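Local structure of hypothetical protein Atu0492 (Agrobacterium tumefaciens, 2GMY) at residues Lys2-Tyr7 with Val138-Gln143; Arg33-Ile38 with Gln84-Leu89; Ala42-Cys48 with Ile130-Arg135. The protein is of unknown function but, as an AhpD-like member of the carboxymuconolactone decarboxylase family, may serve in antioxidant defence. All blocks are in the same frame, centred on the assembly; numbering follows the deposited sequence.

In the fold
The three contacts show how an all-helical subunit is tied together by residues far apart in sequence. Contact 1 joins the N-terminal residues to the end of helix 117-139, and the other two lie between its segments along the chain. Contact 3 sits on the same helix, near the middle of the subunit, its centre about 14 Å from that of contact 1; Val138 packs there on Cys48. Helix 32-45 carries on from contact 3 to contact 2, whose centre is about 15 Å away. Contacts 1 and 2 lie on opposite sides of the chain's centre, about 28 Å between centres. Cys48, at contact 3, begins the Cys-X-X-Cys sequence associated with AhpD-like proteins.

Contact 1: Lys2-Tyr7 with Val138-Gln143; sequences KTRINY and VGFRSQ
Arg4 N donates to Phe140 O (2.9 Å) in a nearly straight bond, 165° at the hydrogen, and so fastens the N-terminal arm to the residues that leave helix 117-139. That helix closes in a Schellman motif: Arg141, with positive phi, follows Phe140, and Ser142 N reaches back to Ala137 O. The arm runs alongside this turn, and Thr3 CA makes a CA-H...O contact to Arg141 O.

Arg4 also reaches out with its side chain. Extended from CG to NE, it brings NH1 to 2.8 Å from Gly139 O, which lies in the guanidinium plane, although the donor stands above the plane of the carbonyl. Arg141 is instead bent at chi2 (-68°), laying its guanidinium on that of Arg4 in a stack with centres 3.8 Å apart and planes 26° askew. Its NH1 bonds Val138 O and also Gly102 O of the second subunit. From that subunit Arg4 gains Ala103 O at NH1 and Asp105 at NH2.

Toward Tyr7 the contact is largely apolar. Tyr7 CD2 meets Phe140 CD2 at 3.6 Å, the two rings crossing at a slant, and Ile5 CD1 comes to 3.9 Å from Phe140 CE1. A water here links Ile5 O to Ser142 OG; at the Thr3 end another joins Thr3 OG1 to Gln143 N.

Carbonyl oxygens and the carboxylate of Asp105 of the second subunit probably offset part of the cost of bringing two cations this close, making the stacked pair part of the join between subunits.

Contact 2: Arg33-Ile38 with Gln84-Leu89; sequences RFIHLI and QERALL
Leu37 and Leu88 both hold CG opposite their own backbone N, chi1 close to 180° in each, and this sends the two side chains across the gap to slide past one another. Leu37 CD2 ends 3.7 Å from Leu88 CG and 3.6 Å from Leu89 CD2, while its other methyl, CD1, rests against the aliphatic part of Glu85. Leu88 in turn puts CD2 at 3.7 Å from Phe34 CB and CD1 near Ile38 CG1. These branches interleave between segments 33-38 and 84-89, whose axes approach to 10.6 Å and cross at -40°, both running in the same general direction.

Toward the N-terminal ends the packing turns polar. Gln84 stands across the far end of the Phe34 ring, its OE1 at the ring edge, 3.3 Å from CZ. Arg33 bends at chi3 (60°) and brings NE to 3.5 Å from Glu85 OE2, a salt bridge at rather long range in which the side chains cross almost squarely. Both charges have further partners: Arg33 pairs with Glu31, whereas the buried Glu85 carboxylate accepts from Thr82 N and Trp68 NE1, which fix its position.

Around this pair, Trp68 of helix 66-70 covers Arg33 and Leu37, and Phe115 meets Phe34 edge-to-face. Helix 117-139 closes another flank, with Ile123 on Leu88 and Ile127 on Ile38, making this a core junction within one subunit.

Contact 3: Ala42-Cys48 with Ile130-Arg135; sequences ASIINGC and INTWNR
Asn131 OD1 is gripped from both segments, by Asn46 ND2 at 3.0 Å and by Arg135 NH1 at 2.9 Å. The two donors use it differently. Arg135 comes in the carbonyl plane, on a lone pair, whereas Asn46 stands well above that plane (63°), its amide nearly perpendicular to that of Asn131. Arg135 NH1 also bonds the backbone oxygen of Asn131, so one nitrogen clasps the residue twice. The amide nitrogen of Asn131 is held in turn by Ile127 O and Thr96 OG1, and together these bonds probably limit rotation of the amide. A water bridges Asn46 OD1 and Arg135 NH2, and the latter continues to Thr96 O of the second subunit, linking this buried network to the subunit interface.

Beside it, Asn134 sets its amide against Ser43 and Asn46, in the last turn of helix 32-45 and just past it. The modelled Asn46 ND2 and Asn134 ND2 are two donors only 2.8 Å apart, which makes the assigned orientation of the Asn134 amide doubtful; that of Asn46 is supported by its bond to Asn131. Apolar contact is brief, Ala42 CB touching Ile130 CG2 at 3.5 Å.

Asn134 also packs on Cys48. Here helix 32-45 ends in a Schellman motif at Gly47, and the Cys48 side chain at once caps helix 49-61. Cys48 and Cys51 form a Cys-X-X-Cys sequence followed by His55, consistent with the redox motif of AhpD-like proteins.

Contact 1: Lys2-Tyr7 with Val138-Gln143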
loop_
_atom_site.group_PDB
_atom_site.type_symbol
_atom_site.label_atom_id
_atom_site.label_comp_id
_atom_site.label_asym_id
_atom_site.label_seq_id
_atom_site.Cartn_x
_atom_site.Cartn_y
_atom_site.Cartn_z
ATOM N N LYS A 2 15.272 17.683 -16.376
ATOM C CA LYS A 2 15.717 17.436 -17.775
ATOM C C LYS A 2 14.893 16.330 -18.443
ATOM O O LYS A 2 14.671 15.261 -17.869
ATOM C CB LYS A 2 17.208 17.078 -17.811
ATOM C CG LYS A 2 17.829 17.172 -19.191
ATOM C CD LYS A 2 19.210 16.544 -19.214
ATOM C CE LYS A 2 19.734 16.423 -20.634
ATOM N NZ LYS A 2 20.892 15.488 -20.689
ATOM N N THR A 3 14.463 16.612 -19.666
ATOM C CA THR A 3 13.702 15.682 -20.486
ATOM C C THR A 3 14.560 14.473 -20.874
ATOM O O THR A 3 15.748 14.608 -21.183
ATOM C CB THR A 3 13.185 16.415 -21.737
ATOM O OG1 THR A 3 12.443 17.572 -21.321
ATOM C CG2 THR A 3 12.293 15.531 -22.581
ATOM N N ARG A 4 13.961 13.286 -20.843
ATOM C CA ARG A 4 14.684 12.065 -21.196
ATOM C C ARG A 4 14.716 11.848 -22.706
ATOM O O ARG A 4 15.782 11.611 -23.286
ATOM C CB ARG A 4 14.068 10.847 -20.496
ATOM C CG ARG A 4 14.319 10.783 -18.997
ATOM C CD ARG A 4 13.515 9.656 -18.367
ATOM N NE ARG A 4 13.890 9.410 -16.978
ATOM C CZ ARG A 4 13.158 8.714 -16.113
ATOM N NH1 ARG A 4 11.989 8.201 -16.489
ATOM N NH2 ARG A 4 13.585 8.533 -14.862
ATOM N N ILE A 5 13.544 11.917 -23.336
ATOM C CA ILE A 5 13.407 11.725 -24.777
ATOM C C ILE A 5 12.408 12.738 -25.336
ATOM O O ILE A 5 11.359 12.979 -24.728
ATOM C CB ILE A 5 12.920 10.286 -25.138
ATOM C CG1 ILE A 5 13.910 9.222 -24.654
ATOM C CG2 ILE A 5 12.715 10.133 -26.651
ATOM C CD1 ILE A 5 13.357 7.804 -24.701
ATOM N N ASN A 6 12.757 13.341 -26.474
ATOM C CA ASN A 6 11.801 14.087 -27.281
ATOM C C ASN A 6 11.029 13.059 -28.092
ATOM O O ASN A 6 11.454 12.650 -29.181
ATOM C CB ASN A 6 12.515 15.083 -28.199
ATOM C CG ASN A 6 11.551 15.992 -28.946
ATOM O OD1 ASN A 6 10.441 15.594 -29.303
ATOM N ND2 ASN A 6 11.982 17.225 -29.197
ATOM N N TYR A 7 9.905 12.620 -27.540
ATOM C CA TYR A 7 9.215 11.460 -28.088
ATOM C C TYR A 7 8.544 11.739 -29.433
ATOM O O TYR A 7 8.447 10.847 -30.277
ATOM C CB TYR A 7 8.245 10.859 -27.064
ATOM C CG TYR A 7 7.225 11.824 -26.520
ATOM C CD1 TYR A 7 6.005 12.011 -27.171
ATOM C CD2 TYR A 7 7.466 12.536 -25.342
ATOM C CE1 TYR A 7 5.057 12.891 -26.680
ATOM C CE2 TYR A 7 6.518 13.421 -24.837
ATOM C CZ TYR A 7 5.315 13.594 -25.515
ATOM O OH TYR A 7 4.360 14.465 -25.036
ATOM N N VAL A 138 5.432 11.387 -17.772
ATOM C CA VAL A 138 6.249 11.073 -16.603
ATOM C C VAL A 138 7.414 10.171 -17.025
ATOM O O VAL A 138 8.572 10.403 -16.640
ATOM C CB VAL A 138 5.407 10.444 -15.474
ATOM C CG1 VAL A 138 6.288 10.043 -14.293
ATOM C CG2 VAL A 138 4.337 11.428 -15.017
ATOM N N GLY A 139 7.105 9.155 -17.826
ATOM C CA GLY A 139 8.118 8.249 -18.346
ATOM C C GLY A 139 9.284 8.949 -19.026
ATOM O O GLY A 139 10.440 8.549 -18.848
ATOM N N PHE A 140 8.997 10.006 -19.782
ATOM C CA PHE A 140 10.061 10.711 -20.515
ATOM C C PHE A 140 10.451 12.045 -19.871
ATOM O O PHE A 140 11.167 12.851 -20.475
ATOM C CB PHE A 140 9.676 10.877 -21.991
ATOM C CG PHE A 140 9.428 9.555 -22.698
ATOM C CD1 PHE A 140 10.161 8.422 -22.355
ATOM C CD2 PHE A 140 8.466 9.450 -23.692
ATOM C CE1 PHE A 140 9.931 7.196 -22.990
ATOM C CE2 PHE A 140 8.237 8.232 -24.343
ATOM C CZ PHE A 140 8.973 7.106 -23.990
ATOM N N ARG A 141 9.972 12.263 -18.650
ATOM C CA ARG A 141 10.263 13.476 -17.888
ATOM C C ARG A 141 9.989 14.784 -18.657
ATOM O O ARG A 141 10.798 15.724 -18.606
ATOM C CB ARG A 141 11.718 13.441 -17.370
ATOM C CG ARG A 141 12.022 12.313 -16.364
ATOM C CD ARG A 141 11.304 12.534 -15.039
ATOM N NE ARG A 141 11.750 11.656 -13.948
ATOM C CZ ARG A 141 11.090 10.574 -13.533
ATOM N NH1 ARG A 141 9.961 10.204 -14.133
ATOM N NH2 ARG A 141 11.557 9.850 -12.515
ATOM N N SER A 142 8.839 14.856 -19.332
ATOM C CA SER A 142 8.434 16.074 -20.040
ATOM C C SER A 142 8.348 17.235 -19.057
ATOM O O SER A 142 7.861 17.071 -17.944
ATOM C CB SER A 142 7.097 15.866 -20.756
ATOM O OG SER A 142 7.186 14.762 -21.634
ATOM N N GLN A 143 8.834 18.406 -19.482
ATOM C CA GLN A 143 8.910 19.599 -18.627
ATOM C C GLN A 143 7.886 20.656 -19.054
ATOM O O GLN A 143 7.922 21.124 -20.192
ATOM C CB GLN A 143 10.327 20.202 -18.703
ATOM C CG GLN A 143 11.438 19.259 -18.246
ATOM C CD GLN A 143 11.354 18.941 -16.761
ATOM O OE1 GLN A 143 11.371 19.843 -15.919
ATOM N NE2 GLN A 143 11.250 17.654 -16.434
HETATM O O HOH W 1 10.124 18.643 -21.971
HETATM O O HOH W 2 9.341 14.630 -23.073
#

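Contact 2: Arg33-Ile38 with Gln84-Leu89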
loop_
_atom_site.group_PDB
_atom_site.type_symbol
_atom_site.label_atom_id
_atom_site.label_comp_id
_atom_site.label_asym_id
_atom_site.label_seq_id
_atom_site.Cartn_x
_atom_site.Cartn_y
_atom_site.Cartn_z
ATOM N N ARG A 33 -16.541 19.959 -19.812
ATOM C CA ARG A 33 -16.315 19.974 -18.370
ATOM C C ARG A 33 -15.906 18.593 -17.848
ATOM O O ARG A 33 -15.008 18.479 -17.000
ATOM C CB ARG A 33 -17.564 20.451 -17.635
ATOM C CG ARG A 33 -17.351 20.489 -16.139
ATOM C CD ARG A 33 -18.582 20.892 -15.353
ATOM N NE ARG A 33 -19.722 20.008 -15.551
ATOM C CZ ARG A 33 -20.772 20.308 -16.305
ATOM N NH1 ARG A 33 -20.814 21.472 -16.944
ATOM N NH2 ARG A 33 -21.781 19.449 -16.423
ATOM N N PHE A 34 -16.549 17.555 -18.371
ATOM C CA PHE A 34 -16.251 16.177 -17.951
ATOM C C PHE A 34 -14.896 15.716 -18.491
ATOM O O PHE A 34 -14.152 14.996 -17.806
ATOM C CB PHE A 34 -17.366 15.216 -18.377
ATOM C CG PHE A 34 -18.718 15.538 -17.774
ATOM C CD1 PHE A 34 -18.832 16.014 -16.462
ATOM C CD2 PHE A 34 -19.881 15.330 -18.512
ATOM C CE1 PHE A 34 -20.091 16.304 -15.902
ATOM C CE2 PHE A 34 -21.134 15.617 -17.963
ATOM C CZ PHE A 34 -21.231 16.105 -16.655
ATOM N N ILE A 35 -14.576 16.130 -19.716
ATOM C CA ILE A 35 -13.269 15.823 -20.290
ATOM C C ILE A 35 -12.165 16.485 -19.451
ATOM O O ILE A 35 -11.173 15.836 -19.094
ATOM C CB ILE A 35 -13.190 16.221 -21.783
ATOM C CG1 ILE A 35 -14.205 15.404 -22.589
ATOM C CG2 ILE A 35 -11.765 15.994 -22.313
ATOM C CD1 ILE A 35 -14.268 15.801 -24.078
ATOM N N HIS A 36 -12.350 17.761 -19.112
ATOM C CA HIS A 36 -11.397 18.463 -18.243
ATOM C C HIS A 36 -11.214 17.761 -16.901
ATOM O O HIS A 36 -10.094 17.577 -16.425
ATOM C CB HIS A 36 -11.866 19.888 -17.969
ATOM C CG HIS A 36 -11.864 20.760 -19.179
ATOM N ND1 HIS A 36 -10.839 20.746 -20.098
ATOM C CD2 HIS A 36 -12.748 21.692 -19.609
ATOM C CE1 HIS A 36 -11.094 21.629 -21.049
ATOM N NE2 HIS A 36 -12.247 22.214 -20.777
ATOM N N LEU A 37 -12.328 17.385 -16.295
ATOM C CA LEU A 37 -12.325 16.707 -14.999
ATOM C C LEU A 37 -11.558 15.390 -15.062
ATOM O O LEU A 37 -10.739 15.087 -14.185
ATOM C CB LEU A 37 -13.776 16.462 -14.582
ATOM C CG LEU A 37 -14.005 15.775 -13.239
ATOM C CD1 LEU A 37 -15.368 16.178 -12.718
ATOM C CD2 LEU A 37 -13.856 14.242 -13.339
ATOM N N ILE A 38 -11.859 14.582 -16.075
ATOM C CA ILE A 38 -11.174 13.298 -16.254
ATOM C C ILE A 38 -9.662 13.509 -16.389
ATOM O O ILE A 38 -8.865 12.819 -15.727
ATOM C CB ILE A 38 -11.717 12.555 -17.502
ATOM C CG1 ILE A 38 -13.123 12.029 -17.240
ATOM C CG2 ILE A 38 -10.751 11.444 -17.922
ATOM C CD1 ILE A 38 -13.895 11.711 -18.538
ATOM N N GLN A 84 -23.240 14.457 -9.880
ATOM C CA GLN A 84 -22.794 13.874 -11.140
ATOM C C GLN A 84 -21.267 13.902 -11.252
ATOM O O GLN A 84 -20.656 12.899 -11.617
ATOM C CB GLN A 84 -23.394 14.624 -12.319
ATOM C CG GLN A 84 -23.019 14.021 -13.656
ATOM C CD GLN A 84 -23.746 14.683 -14.809
ATOM O OE1 GLN A 84 -23.966 15.896 -14.805
ATOM N NE2 GLN A 84 -24.086 13.888 -15.830
ATOM N N GLU A 85 -20.664 15.052 -10.947
ATOM C CA GLU A 85 -19.188 15.156 -10.948
ATOM C C GLU A 85 -18.562 14.170 -9.959
ATOM O O GLU A 85 -17.536 13.531 -10.268
ATOM C CB GLU A 85 -18.729 16.578 -10.621
ATOM C CG GLU A 85 -19.027 17.541 -11.748
ATOM C CD GLU A 85 -18.737 18.995 -11.402
ATOM O OE1 GLU A 85 -18.928 19.396 -10.233
ATOM O OE2 GLU A 85 -18.327 19.738 -12.316
ATOM N N ARG A 86 -19.160 14.043 -8.774
ATOM C CA ARG A 86 -18.664 13.065 -7.802
ATOM C C ARG A 86 -18.720 11.636 -8.310
ATOM O O ARG A 86 -17.817 10.839 -8.043
ATOM C CB ARG A 86 -19.399 13.157 -6.463
ATOM C CG ARG A 86 -19.149 14.460 -5.762
ATOM C CD ARG A 86 -19.868 14.501 -4.416
ATOM N NE ARG A 86 -19.226 13.628 -3.429
ATOM C CZ ARG A 86 -18.108 13.932 -2.767
ATOM N NH1 ARG A 86 -17.496 15.100 -2.962
ATOM N NH2 ARG A 86 -17.596 13.056 -1.910
ATOM N N ALA A 87 -19.784 11.313 -9.042
ATOM C CA ALA A 87 -19.937 9.982 -9.608
ATOM C C ALA A 87 -18.810 9.739 -10.607
ATOM O O ALA A 87 -18.171 8.691 -10.613
ATOM C CB ALA A 87 -21.280 9.872 -10.284
ATOM N N LEU A 88 -18.552 10.733 -11.444
ATOM C CA LEU A 88 -17.489 10.628 -12.432
ATOM C C LEU A 88 -16.116 10.518 -11.755
ATOM O O LEU A 88 -15.329 9.648 -12.100
ATOM C CB LEU A 88 -17.539 11.836 -13.373
ATOM C CG LEU A 88 -16.501 11.912 -14.494
ATOM C CD1 LEU A 88 -16.431 10.617 -15.306
ATOM C CD2 LEU A 88 -16.794 13.118 -15.397
ATOM N N LEU A 89 -15.855 11.381 -10.773
ATOM C CA LEU A 89 -14.573 11.365 -10.038
ATOM C C LEU A 89 -14.298 9.999 -9.396
ATOM O O LEU A 89 -13.175 9.486 -9.454
ATOM C CB LEU A 89 -14.553 12.472 -8.982
ATOM C CG LEU A 89 -14.332 13.871 -9.556
ATOM C CD1 LEU A 89 -14.860 14.950 -8.620
ATOM C CD2 LEU A 89 -12.850 14.102 -9.895
#

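Contact 3: Ala42-Cys48 with Ile130-Arg135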
loop_
_atom_site.group_PDB
_atom_site.type_symbol
_atom_site.label_atom_id
_atom_site.label_comp_id
_atom_site.label_asym_id
_atom_site.label_seq_id
_atom_site.Cartn_x
_atom_site.Cartn_y
_atom_site.Cartn_z
ATOM N N ALA A 42 -7.077 12.413 -13.227
ATOM C CA ALA A 42 -6.172 11.289 -13.491
ATOM C C ALA A 42 -4.718 11.750 -13.442
ATOM O O ALA A 42 -3.848 11.052 -12.909
ATOM C CB ALA A 42 -6.502 10.620 -14.827
ATOM N N SER A 43 -4.463 12.939 -13.994
ATOM C CA SER A 43 -3.103 13.484 -13.982
ATOM C C SER A 43 -2.578 13.732 -12.563
ATOM O O SER A 43 -1.405 13.466 -12.275
ATOM C CB SER A 43 -3.034 14.764 -14.818
ATOM O OG SER A 43 -3.351 14.475 -16.170
ATOM N N ILE A 44 -3.445 14.222 -11.679
ATOM C CA ILE A 44 -3.059 14.405 -10.283
ATOM C C ILE A 44 -2.709 13.038 -9.664
ATOM O O ILE A 44 -1.653 12.876 -9.027
ATOM C CB ILE A 44 -4.154 15.115 -9.492
ATOM C CG1 ILE A 44 -4.272 16.571 -9.955
ATOM C CG2 ILE A 44 -3.847 15.089 -7.996
ATOM C CD1 ILE A 44 -5.580 17.254 -9.520
ATOM N N ILE A 45 -3.578 12.050 -9.856
ATOM C CA ILE A 45 -3.333 10.728 -9.263
ATOM C C ILE A 45 -1.996 10.182 -9.722
ATOM O O ILE A 45 -1.210 9.628 -8.928
ATOM C CB ILE A 45 -4.446 9.744 -9.649
ATOM C CG1 ILE A 45 -5.766 10.177 -9.009
ATOM C CG2 ILE A 45 -4.075 8.323 -9.239
ATOM C CD1 ILE A 45 -6.967 9.399 -9.504
ATOM N N ASN A 46 -1.744 10.335 -11.020
ATOM C CA ASN A 46 -0.542 9.769 -11.629
ATOM C C ASN A 46 0.728 10.587 -11.414
ATOM O O ASN A 46 1.787 10.182 -11.884
ATOM C CB ASN A 46 -0.762 9.513 -13.109
ATOM C CG ASN A 46 -1.659 8.328 -13.354
ATOM O OD1 ASN A 46 -1.692 7.380 -12.555
ATOM N ND2 ASN A 46 -2.403 8.377 -14.451
ATOM N N GLY A 47 0.615 11.733 -10.742
ATOM C CA GLY A 47 1.794 12.540 -10.414
ATOM C C GLY A 47 2.356 13.294 -11.618
ATOM O O GLY A 47 3.529 13.704 -11.617
ATOM N N CYS A 48 1.529 13.491 -12.640
ATOM C CA CYS A 48 2.022 14.067 -13.893
ATOM C C CYS A 48 1.899 15.593 -13.900
ATOM O O CYS A 48 0.840 16.142 -14.253
ATOM C CB CYS A 48 1.288 13.465 -15.085
ATOM S SG CYS A 48 2.065 13.988 -16.637
ATOM N N ILE A 130 -5.889 9.601 -21.053
ATOM C CA ILE A 130 -5.053 10.444 -20.194
ATOM C C ILE A 130 -4.039 9.574 -19.461
ATOM O O ILE A 130 -2.904 9.982 -19.249
ATOM C CB ILE A 130 -5.882 11.345 -19.231
ATOM C CG1 ILE A 130 -4.959 12.289 -18.441
ATOM C CG2 ILE A 130 -6.802 10.517 -18.356
ATOM C CD1 ILE A 130 -4.116 13.245 -19.333
ATOM N N ASN A 131 -4.435 8.349 -19.117
ATOM C CA ASN A 131 -3.498 7.454 -18.450
ATOM C C ASN A 131 -2.284 7.126 -19.337
ATOM O O ASN A 131 -1.173 6.911 -18.839
ATOM C CB ASN A 131 -4.208 6.191 -17.960
ATOM C CG ASN A 131 -4.701 6.350 -16.541
ATOM O OD1 ASN A 131 -3.968 6.100 -15.582
ATOM N ND2 ASN A 131 -5.938 6.813 -16.394
ATOM N N THR A 132 -2.505 7.129 -20.655
ATOM C CA THR A 132 -1.423 6.956 -21.618
ATOM C C THR A 132 -0.539 8.211 -21.659
ATOM O O THR A 132 0.688 8.115 -21.537
ATOM C CB THR A 132 -1.975 6.577 -23.000
ATOM O OG1 THR A 132 -2.498 5.237 -22.928
ATOM C CG2 THR A 132 -0.867 6.608 -24.058
ATOM N N TRP A 133 -1.144 9.384 -21.824
ATOM C CA TRP A 133 -0.350 10.623 -21.825
ATOM C C TRP A 133 0.462 10.767 -20.536
ATOM O O TRP A 133 1.634 11.149 -20.575
ATOM C CB TRP A 133 -1.233 11.857 -21.999
ATOM C CG TRP A 133 -1.774 12.061 -23.373
ATOM C CD1 TRP A 133 -3.091 12.066 -23.739
ATOM C CD2 TRP A 133 -1.021 12.328 -24.565
ATOM N NE1 TRP A 133 -3.203 12.313 -25.093
ATOM C CE2 TRP A 133 -1.948 12.474 -25.621
ATOM C CE3 TRP A 133 0.349 12.453 -24.842
ATOM C CZ2 TRP A 133 -1.547 12.746 -26.952
ATOM C CZ3 TRP A 133 0.750 12.716 -26.158
ATOM C CH2 TRP A 133 -0.197 12.857 -27.194
ATOM N N ASN A 134 -0.153 10.475 -19.389
ATOM C CA ASN A 134 0.579 10.550 -18.108
ATOM C C ASN A 134 1.817 9.647 -18.086
ATOM O O ASN A 134 2.880 10.029 -17.575
ATOM C CB ASN A 134 -0.322 10.185 -16.933
ATOM C CG ASN A 134 -1.467 11.180 -16.701
ATOM O OD1 ASN A 134 -1.467 12.339 -17.177
ATOM N ND2 ASN A 134 -2.444 10.734 -15.934
ATOM N N ARG A 135 1.669 8.438 -18.623
ATOM C CA ARG A 135 2.787 7.498 -18.661
ATOM C C ARG A 135 3.904 7.953 -19.590
ATOM O O ARG A 135 5.086 7.795 -19.276
ATOM C CB ARG A 135 2.276 6.098 -19.019
ATOM C CG ARG A 135 1.533 5.478 -17.847
ATOM C CD ARG A 135 0.722 4.219 -18.169
ATOM N NE ARG A 135 0.320 3.603 -16.900
ATOM C CZ ARG A 135 -0.693 4.035 -16.145
ATOM N NH1 ARG A 135 -1.454 5.065 -16.539
ATOM N NH2 ARG A 135 -0.944 3.437 -14.990
HETATM O O HOH W 3 -2.372 4.807 -12.838
#